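Local coordinates for molybdopterin biosynthesis moeA protein (Pyrococcus horikoshii, PDB 1WU2), which probably takes part in molybdenum cofactor biosynthesis, helping to insert molybdenum into molybdopterin, as in other MoeA proteins, at residues L7-I21 against L275-Y289. Sequence-based numbering, arbitrary orientation.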
ATOM      1  N   LEU A   7      21.381  25.715   8.766  1.00 38.16           N
ATOM      2  CA  LEU A   7      20.426  24.651   8.465  1.00 37.68           C
ATOM      3  C   LEU A   7      20.603  23.538   9.488  1.00 37.15           C
ATOM      4  O   LEU A   7      21.716  23.061   9.699  1.00 37.17           O
ATOM      5  CB  LEU A   7      20.648  24.101   7.050  1.00 37.67           C
ATOM      6  CG  LEU A   7      20.606  25.110   5.898  1.00 37.84           C
ATOM      7  CD1 LEU A   7      20.903  24.429   4.577  1.00 37.92           C
ATOM      8  CD2 LEU A   7      19.267  25.834   5.834  1.00 37.98           C
ATOM      9  N   VAL A   8      19.513  23.126  10.128  1.00 36.51           N
ATOM     10  CA  VAL A   8      19.594  22.062  11.129  1.00 36.13           C
ATOM     11  C   VAL A   8      19.531  20.705  10.402  1.00 35.60           C
ATOM     12  O   VAL A   8      18.698  20.520   9.510  1.00 35.70           O
ATOM     13  CB  VAL A   8      18.525  22.195  12.287  1.00 36.14           C
ATOM     14  CG1 VAL A   8      17.649  23.447  12.145  1.00 36.19           C
ATOM     15  CG2 VAL A   8      17.660  20.954  12.423  1.00 36.23           C
ATOM     16  N   PRO A   9      20.417  19.769  10.755  1.00 34.81           N
ATOM     17  CA  PRO A   9      20.426  18.446  10.115  1.00 34.29           C
ATOM     18  C   PRO A   9      19.063  17.764  10.172  1.00 33.66           C
ATOM     19  O   PRO A   9      18.283  18.039  11.078  1.00 33.54           O
ATOM     20  CB  PRO A   9      21.459  17.661  10.933  1.00 34.24           C
ATOM     21  CG  PRO A   9      22.347  18.690  11.519  1.00 34.71           C
ATOM     22  CD  PRO A   9      21.481  19.889  11.771  1.00 34.86           C
ATOM     23  N   TYR A  10      18.790  16.890   9.208  1.00 32.99           N
ATOM     24  CA  TYR A  10      17.501  16.216   9.119  1.00 32.41           C
ATOM     25  C   TYR A  10      17.161  15.399  10.364  1.00 32.47           C
ATOM     26  O   TYR A  10      16.037  15.469  10.849  1.00 32.24           O
ATOM     27  CB  TYR A  10      17.447  15.304   7.890  1.00 32.14           C
ATOM     28  CG  TYR A  10      16.244  14.385   7.879  1.00 30.68           C
ATOM     29  CD1 TYR A  10      14.953  14.899   7.951  1.00 29.41           C
ATOM     30  CD2 TYR A  10      16.397  13.005   7.814  1.00 29.39           C
ATOM     31  CE1 TYR A  10      13.848  14.062   7.952  1.00 28.80           C
ATOM     32  CE2 TYR A  10      15.298  12.162   7.809  1.00 28.80           C
ATOM     33  CZ  TYR A  10      14.027  12.697   7.881  1.00 28.28           C
ATOM     34  OH  TYR A  10      12.936  11.863   7.873  1.00 27.93           O
ATOM     35  N   ARG A  11      18.121  14.625  10.867  1.00 32.52           N
ATOM     36  CA  ARG A  11      17.863  13.727  11.995  1.00 32.81           C
ATOM     37  C   ARG A  11      17.585  14.490  13.290  1.00 32.62           C
ATOM     38  O   ARG A  11      16.789  14.042  14.108  1.00 32.40           O
ATOM     39  CB  ARG A  11      19.015  12.736  12.192  1.00 33.00           C
ATOM     40  CG  ARG A  11      19.142  11.690  11.078  1.00 34.26           C
ATOM     41  CD  ARG A  11      18.040  10.624  11.071  1.00 35.47           C
ATOM     42  NE  ARG A  11      18.029   9.854   9.825  1.00 36.67           N
ATOM     43  CZ  ARG A  11      17.045   9.042   9.431  1.00 37.71           C
ATOM     44  NH1 ARG A  11      15.957   8.865  10.178  1.00 37.62           N
ATOM     45  NH2 ARG A  11      17.151   8.394   8.274  1.00 38.36           N
ATOM     46  N   GLU A  12      18.233  15.641  13.465  1.00 32.70           N
ATOM     47  CA  GLU A  12      17.941  16.517  14.600  1.00 32.71           C
ATOM     48  C   GLU A  12      16.562  17.161  14.453  1.00 32.34           C
ATOM     49  O   GLU A  12      15.841  17.310  15.437  1.00 32.26           O
ATOM     50  CB  GLU A  12      19.003  17.615  14.748  1.00 32.90           C
ATOM     51  CG  GLU A  12      18.795  18.503  15.975  1.00 33.83           C
ATOM     52  CD  GLU A  12      19.871  19.563  16.165  1.00 35.08           C
ATOM     53  OE1 GLU A  12      20.746  19.719  15.285  1.00 35.98           O
ATOM     54  OE2 GLU A  12      19.833  20.249  17.210  1.00 36.21           O
ATOM     55  N   ALA A  13      16.214  17.546  13.227  1.00 31.98           N
ATOM     56  CA  ALA A  13      14.934  18.195  12.944  1.00 31.88           C
ATOM     57  C   ALA A  13      13.772  17.227  13.117  1.00 31.65           C
ATOM     58  O   ALA A  13      12.699  17.617  13.563  1.00 31.61           O
ATOM     59  CB  ALA A  13      14.921  18.759  11.529  1.00 31.87           C
ATOM     60  N   LEU A  14      13.994  15.967  12.754  1.00 31.42           N
ATOM     61  CA  LEU A  14      12.957  14.950  12.827  1.00 31.27           C
ATOM     62  C   LEU A  14      12.696  14.587  14.280  1.00 31.13           C
ATOM     63  O   LEU A  14      11.563  14.310  14.652  1.00 30.88           O
ATOM     64  CB  LEU A  14      13.361  13.702  12.030  1.00 31.25           C
ATOM     65  CG  LEU A  14      12.332  12.568  11.982  1.00 31.12           C
ATOM     66  CD1 LEU A  14      11.086  13.004  11.216  1.00 31.21           C
ATOM     67  CD2 LEU A  14      12.937  11.305  11.375  1.00 30.95           C
ATOM     68  N   LYS A  15      13.746  14.599  15.097  1.00 31.04           N
ATOM     69  CA  LYS A  15      13.616  14.306  16.522  1.00 31.16           C
ATOM     70  C   LYS A  15      12.908  15.442  17.267  1.00 30.82           C
ATOM     71  O   LYS A  15      12.065  15.191  18.124  1.00 30.73           O
ATOM     72  CB  LYS A  15      14.989  14.050  17.149  1.00 31.34           C
ATOM     73  CG  LYS A  15      14.935  13.354  18.507  1.00 32.29           C
ATOM     74  CD  LYS A  15      15.874  13.999  19.520  1.00 33.60           C
ATOM     75  CE  LYS A  15      16.154  13.074  20.703  1.00 34.20           C
ATOM     76  NZ  LYS A  15      14.979  12.931  21.603  1.00 34.33           N
ATOM     77  N   LEU A  16      13.260  16.683  16.944  1.00 30.43           N
ATOM     78  CA  LEU A  16      12.653  17.847  17.583  1.00 30.21           C
ATOM     79  C   LEU A  16      11.159  17.871  17.287  1.00 29.99           C
ATOM     80  O   LEU A  16      10.346  18.104  18.180  1.00 29.93           O
ATOM     81  CB  LEU A  16      13.300  19.149  17.086  1.00 30.24           C
ATOM     82  CG  LEU A  16      14.693  19.500  17.615  1.00 30.03           C
ATOM     83  CD1 LEU A  16      15.299  20.647  16.813  1.00 29.62           C
ATOM     84  CD2 LEU A  16      14.653  19.855  19.096  1.00 30.16           C
ATOM     85  N   LEU A  17      10.821  17.603  16.029  1.00 29.75           N
ATOM     86  CA  LEU A  17       9.442  17.564  15.556  1.00 29.76           C
ATOM     87  C   LEU A  17       8.626  16.443  16.199  1.00 29.81           C
ATOM     88  O   LEU A  17       7.531  16.681  16.699  1.00 29.82           O
ATOM     89  CB  LEU A  17       9.426  17.398  14.032  1.00 29.76           C
ATOM     90  CG  LEU A  17       8.064  17.490  13.332  1.00 29.72           C
ATOM     91  CD1 LEU A  17       8.161  18.342  12.073  1.00 29.92           C
ATOM     92  CD2 LEU A  17       7.512  16.112  12.991  1.00 29.55           C
ATOM     93  N   LEU A  18       9.161  15.226  16.181  1.00 29.92           N
ATOM     94  CA  LEU A  18       8.421  14.045  16.645  1.00 30.07           C
ATOM     95  C   LEU A  18       8.290  13.978  18.168  1.00 30.28           C
ATOM     96  O   LEU A  18       7.308  13.444  18.676  1.00 30.22           O
ATOM     97  CB  LEU A  18       9.065  12.753  16.122  1.00 29.96           C
ATOM     98  CG  LEU A  18       8.958  12.475  14.622  1.00 29.84           C
ATOM     99  CD1 LEU A  18       9.738  11.219  14.263  1.00 29.03           C
ATOM    100  CD2 LEU A  18       7.498  12.350  14.178  1.00 30.33           C
ATOM    101  N   ASP A  19       9.277  14.509  18.889  1.00 30.63           N
ATOM    102  CA  ASP A  19       9.197  14.637  20.344  1.00 31.03           C
ATOM    103  C   ASP A  19       8.055  15.579  20.749  1.00 31.35           C
ATOM    104  O   ASP A  19       7.477  15.428  21.823  1.00 31.45           O
ATOM    105  CB  ASP A  19      10.518  15.159  20.934  1.00 31.10           C
ATOM    106  CG  ASP A  19      11.622  14.098  20.978  1.00 31.53           C
ATOM    107  OD1 ASP A  19      11.359  12.897  20.735  1.00 31.59           O
ATOM    108  OD2 ASP A  19      12.806  14.394  21.254  1.00 31.95           O
ATOM    109  N   ASP A  20       7.747  16.549  19.890  1.00 31.76           N
ATOM    110  CA  ASP A  20       6.633  17.474  20.107  1.00 32.26           C
ATOM    111  C   ASP A  20       5.261  16.834  19.847  1.00 32.73           C
ATOM    112  O   ASP A  20       4.244  17.323  20.341  1.00 32.58           O
ATOM    113  CB  ASP A  20       6.802  18.712  19.214  1.00 32.31           C
ATOM    114  CG  ASP A  20       6.008  19.910  19.710  1.00 32.45           C
ATOM    115  OD1 ASP A  20       6.199  20.313  20.874  1.00 33.02           O
ATOM    116  OD2 ASP A  20       5.181  20.523  19.002  1.00 32.26           O
ATOM    117  N   ILE A  21       5.243  15.751  19.070  1.00 33.31           N
ATOM    118  CA  ILE A  21       4.008  15.074  18.668  1.00 33.85           C
ATOM    119  C   ILE A  21       3.707  13.884  19.582  1.00 34.27           C
ATOM    120  O   ILE A  21       4.562  13.023  19.797  1.00 34.38           O
ATOM    121  CB  ILE A  21       4.117  14.597  17.193  1.00 33.89           C
ATOM    122  CG1 ILE A  21       4.409  15.774  16.253  1.00 33.67           C
ATOM    123  CG2 ILE A  21       2.845  13.858  16.761  1.00 34.22           C
ATOM    124  CD1 ILE A  21       3.243  16.719  16.019  1.00 33.53           C
ATOM    125  N   LEU A 275      10.251  25.784  16.614  1.00 39.30           N
ATOM    126  CA  LEU A 275      11.377  24.997  17.112  1.00 38.54           C
ATOM    127  C   LEU A 275      12.543  25.074  16.131  1.00 37.74           C
ATOM    128  O   LEU A 275      13.695  25.232  16.535  1.00 37.77           O
ATOM    129  CB  LEU A 275      10.978  23.531  17.307  1.00 38.54           C
ATOM    130  CG  LEU A 275       9.989  23.232  18.431  1.00 38.69           C
ATOM    131  CD1 LEU A 275       9.480  21.803  18.318  1.00 38.76           C
ATOM    132  CD2 LEU A 275      10.628  23.470  19.793  1.00 39.00           C
ATOM    133  N   PHE A 276      12.236  24.941  14.842  1.00 36.75           N
ATOM    134  CA  PHE A 276      13.230  25.125  13.786  1.00 36.03           C
ATOM    135  C   PHE A 276      12.612  25.677  12.497  1.00 35.57           C
ATOM    136  O   PHE A 276      11.397  25.685  12.321  1.00 35.40           O
ATOM    137  CB  PHE A 276      13.984  23.816  13.506  1.00 35.96           C
ATOM    138  CG  PHE A 276      13.101  22.682  13.060  1.00 35.43           C
ATOM    139  CD1 PHE A 276      12.869  22.454  11.711  1.00 34.97           C
ATOM    140  CD2 PHE A 276      12.504  21.844  13.990  1.00 35.09           C
ATOM    141  CE1 PHE A 276      12.053  21.413  11.298  1.00 34.65           C
ATOM    142  CE2 PHE A 276      11.685  20.797  13.581  1.00 34.74           C
ATOM    143  CZ  PHE A 276      11.463  20.582  12.234  1.00 34.51           C
ATOM    144  N   HIS A 277      13.483  26.144  11.610  1.00 34.99           N
ATOM    145  CA  HIS A 277      13.096  26.715  10.324  1.00 34.52           C
ATOM    146  C   HIS A 277      14.372  26.863   9.497  1.00 34.20           C
ATOM    147  O   HIS A 277      15.314  27.539   9.909  1.00 33.99           O
ATOM    148  CB  HIS A 277      12.419  28.073  10.511  1.00 34.49           C
ATOM    149  CG  HIS A 277      11.857  28.656   9.250  1.00 34.37           C
ATOM    150  ND1 HIS A 277      11.190  27.903   8.309  1.00 34.29           N
ATOM    151  CD2 HIS A 277      11.854  29.928   8.783  1.00 34.54           C
ATOM    152  CE1 HIS A 277      10.802  28.683   7.315  1.00 33.95           C
ATOM    153  NE2 HIS A 277      11.196  29.916   7.577  1.00 34.27           N
ATOM    154  N   GLY A 278      14.397  26.225   8.333  1.00 33.75           N
ATOM    155  CA  GLY A 278      15.613  26.104   7.556  1.00 33.45           C
ATOM    156  C   GLY A 278      16.265  24.801   7.955  1.00 33.21           C
ATOM    157  O   GLY A 278      16.875  24.695   9.019  1.00 33.05           O
ATOM    158  N   THR A 279      16.108  23.801   7.100  1.00 32.87           N
ATOM    159  CA  THR A 279      16.577  22.457   7.373  1.00 32.69           C
ATOM    160  C   THR A 279      17.499  21.982   6.252  1.00 32.47           C
ATOM    161  O   THR A 279      17.664  22.647   5.226  1.00 32.25           O
ATOM    162  CB  THR A 279      15.360  21.512   7.581  1.00 32.78           C
ATOM    163  OG1 THR A 279      15.732  20.388   8.391  1.00 33.23           O
ATOM    164  CG2 THR A 279      14.887  20.892   6.276  1.00 32.36           C
ATOM    165  N   THR A 280      18.083  20.815   6.456  1.00 32.40           N
ATOM    166  CA  THR A 280      19.158  20.322   5.609  1.00 32.26           C
ATOM    167  C   THR A 280      18.669  19.598   4.337  1.00 32.15           C
ATOM    168  O   THR A 280      19.429  19.443   3.383  1.00 31.90           O
ATOM    169  CB  THR A 280      20.077  19.430   6.484  1.00 32.24           C
ATOM    170  OG1 THR A 280      21.125  20.232   7.048  1.00 32.44           O
ATOM    171  CG2 THR A 280      20.814  18.410   5.692  1.00 32.53           C
ATOM    172  N   ILE A 281      17.404  19.187   4.303  1.00 32.05           N
ATOM    173  CA  ILE A 281      16.904  18.380   3.183  1.00 32.09           C
ATOM    174  C   ILE A 281      16.898  19.143   1.852  1.00 32.20           C
ATOM    175  O   ILE A 281      16.866  20.372   1.826  1.00 32.16           O
ATOM    176  CB  ILE A 281      15.496  17.784   3.481  1.00 32.00           C
ATOM    177  CG1 ILE A 281      14.400  18.855   3.426  1.00 31.86           C
ATOM    178  CG2 ILE A 281      15.491  17.054   4.824  1.00 31.77           C
ATOM    179  CD1 ILE A 281      12.998  18.285   3.337  1.00 32.07           C
ATOM    180  N   LYS A 282      16.921  18.388   0.758  1.00 32.35           N
ATOM    181  CA  LYS A 282      16.940  18.941  -0.590  1.00 32.65           C
ATOM    182  C   LYS A 282      16.263  17.952  -1.549  1.00 32.72           C
ATOM    183  O   LYS A 282      16.753  16.836  -1.703  1.00 32.85           O
ATOM    184  CB  LYS A 282      18.381  19.194  -1.046  1.00 32.73           C
ATOM    185  CG  LYS A 282      18.497  19.970  -2.361  1.00 33.41           C
ATOM    186  CD  LYS A 282      19.888  19.837  -2.979  1.00 34.60           C
ATOM    187  CE  LYS A 282      19.938  20.399  -4.400  1.00 35.22           C
ATOM    188  NZ  LYS A 282      20.271  19.353  -5.413  1.00 35.87           N
ATOM    189  N   PRO A 283      15.149  18.328  -2.182  1.00 32.81           N
ATOM    190  CA  PRO A 283      14.469  19.616  -1.974  1.00 32.91           C
ATOM    191  C   PRO A 283      13.750  19.696  -0.627  1.00 33.06           C
ATOM    192  O   PRO A 283      13.781  18.736   0.142  1.00 33.06           O
ATOM    193  CB  PRO A 283      13.453  19.659  -3.123  1.00 32.91           C
ATOM    194  CG  PRO A 283      13.171  18.228  -3.434  1.00 32.85           C
ATOM    195  CD  PRO A 283      14.453  17.492  -3.176  1.00 32.77           C
ATOM    196  N   GLY A 284      13.118  20.837  -0.354  1.00 33.41           N
ATOM    197  CA  GLY A 284      12.351  21.037   0.867  1.00 33.69           C
ATOM    198  C   GLY A 284      13.108  21.733   1.982  1.00 34.01           C
ATOM    199  O   GLY A 284      12.689  21.680   3.136  1.00 33.84           O
ATOM    200  N   ARG A 285      14.208  22.395   1.628  1.00 34.55           N
ATOM    201  CA  ARG A 285      15.095  23.064   2.588  1.00 34.92           C
ATOM    202  C   ARG A 285      14.391  24.056   3.534  1.00 34.64           C
ATOM    203  O   ARG A 285      14.614  23.995   4.741  1.00 34.57           O
ATOM    204  CB  ARG A 285      16.270  23.735   1.841  1.00 35.24           C
ATOM    205  CG  ARG A 285      16.732  25.093   2.363  1.00 37.10           C
ATOM    206  CD  ARG A 285      17.911  25.664   1.590  1.00 39.32           C
ATOM    207  NE  ARG A 285      18.238  27.021   2.020  1.00 41.59           N
ATOM    208  CZ  ARG A 285      19.388  27.650   1.766  1.00 43.82           C
ATOM    209  NH1 ARG A 285      20.359  27.058   1.068  1.00 44.46           N
ATOM    210  NH2 ARG A 285      19.572  28.887   2.217  1.00 44.38           N
ATOM    211  N   PRO A 286      13.551  24.955   3.017  1.00 34.38           N
ATOM    212  CA  PRO A 286      12.895  25.962   3.871  1.00 34.20           C
ATOM    213  C   PRO A 286      11.805  25.439   4.830  1.00 33.91           C
ATOM    214  O   PRO A 286      11.057  26.252   5.373  1.00 34.09           O
ATOM    215  CB  PRO A 286      12.280  26.943   2.856  1.00 34.20           C
ATOM    216  CG  PRO A 286      12.887  26.581   1.528  1.00 34.42           C
ATOM    217  CD  PRO A 286      13.181  25.119   1.600  1.00 34.33           C
ATOM    218  N   PHE A 287      11.715  24.129   5.036  1.00 33.51           N
ATOM    219  CA  PHE A 287      10.740  23.551   5.962  1.00 33.22           C
ATOM    220  C   PHE A 287      11.017  23.973   7.410  1.00 33.00           C
ATOM    221  O   PHE A 287      12.166  23.998   7.848  1.00 32.99           O
ATOM    222  CB  PHE A 287      10.743  22.018   5.852  1.00 33.12           C
ATOM    223  CG  PHE A 287       9.890  21.330   6.881  1.00 32.86           C
ATOM    224  CD1 PHE A 287       8.517  21.208   6.702  1.00 32.72           C
ATOM    225  CD2 PHE A 287      10.462  20.807   8.031  1.00 32.55           C
ATOM    226  CE1 PHE A 287       7.732  20.575   7.662  1.00 32.97           C
ATOM    227  CE2 PHE A 287       9.686  20.180   8.989  1.00 32.64           C
ATOM    228  CZ  PHE A 287       8.319  20.063   8.806  1.00 32.86           C
ATOM    229  N   GLY A 288       9.951  24.313   8.131  1.00 32.81           N
ATOM    230  CA  GLY A 288      10.011  24.579   9.563  1.00 32.66           C
ATOM    231  C   GLY A 288       8.842  23.939  10.299  1.00 32.56           C
ATOM    232  O   GLY A 288       7.925  23.398   9.673  1.00 32.59           O
ATOM    233  N   TYR A 289       8.876  23.989  11.628  1.00 32.24           N
ATOM    234  CA  TYR A 289       7.792  23.451  12.445  1.00 32.11           C
ATOM    235  C   TYR A 289       7.766  24.025  13.863  1.00 32.21           C
ATOM    236  O   TYR A 289       8.810  24.228  14.480  1.00 31.95           O
ATOM    237  CB  TYR A 289       7.879  21.925  12.524  1.00 32.10           C
ATOM    238  CG  TYR A 289       6.986  21.337  13.597  1.00 31.61           C
ATOM    239  CD1 TYR A 289       5.651  21.046  13.332  1.00 31.02           C
ATOM    240  CD2 TYR A 289       7.468  21.104  14.882  1.00 31.00           C
ATOM    241  CE1 TYR A 289       4.825  20.523  14.310  1.00 30.95           C
ATOM    242  CE2 TYR A 289       6.649  20.584  15.870  1.00 31.24           C
ATOM    243  CZ  TYR A 289       5.327  20.296  15.576  1.00 31.04           C
ATOM    244  OH  TYR A 289       4.509  19.778  16.549  1.00 31.28           O
TER
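Leu17 lies across the ring of Tyr289, its CG over one face 4.0 Å from the ring centroid, a CH-pi contact with the two side chains nearly perpendicular. With CG anti to the backbone N (chi1 -173°), Leu17 sends CD1 in among three aromatics, meeting the rim of Phe287 at CZ (3.7 Å), CZ of Phe276 and the CB end of Tyr289. OH of Tyr289 donates a 2.7 Å hydrogen bond to OD2 of Asp20, received on the anti lone pair, with the carboxylate steeply turned against the ring plane; CD1 of Ile21 also touches this OH. A phenylalanine in place of Tyr289 would probably leave the Asp20 carboxylate without this donor and free to turn. Phe276 lies between the Ala13 methyl, over one face with CB 4.1 Å from the centroid, and, on the other, the backbone N of its own strand partner Tyr289, displaced toward the rim. Leu275 and Phe276 together oppose Tyr289 in a classic beta bulge where strand 276-277, outermost in its sheet within this chain, begins. Through Phe276 and Tyr289, helix 10-20, from the N-terminal region of the chain, lies against this sheet of the probable molybdopterin-binding domain, with Phe310 of helix 300-319 also touching Ala13 and stacking on Phe287. Ahead of the helix the contact passes to the backbone in a single beta bridge. Val8 N donates to Gly278 O (3.3 Å, 166° at the hydrogen), and Val8 O accepts Thr279 OG1 at 3.2 Å, besides a weak bond from Thr280 N. Beyond it, CD2 of Leu7 approaches Thr279 O to 3.6 Å and lies over one face of the Arg285 guanidinium.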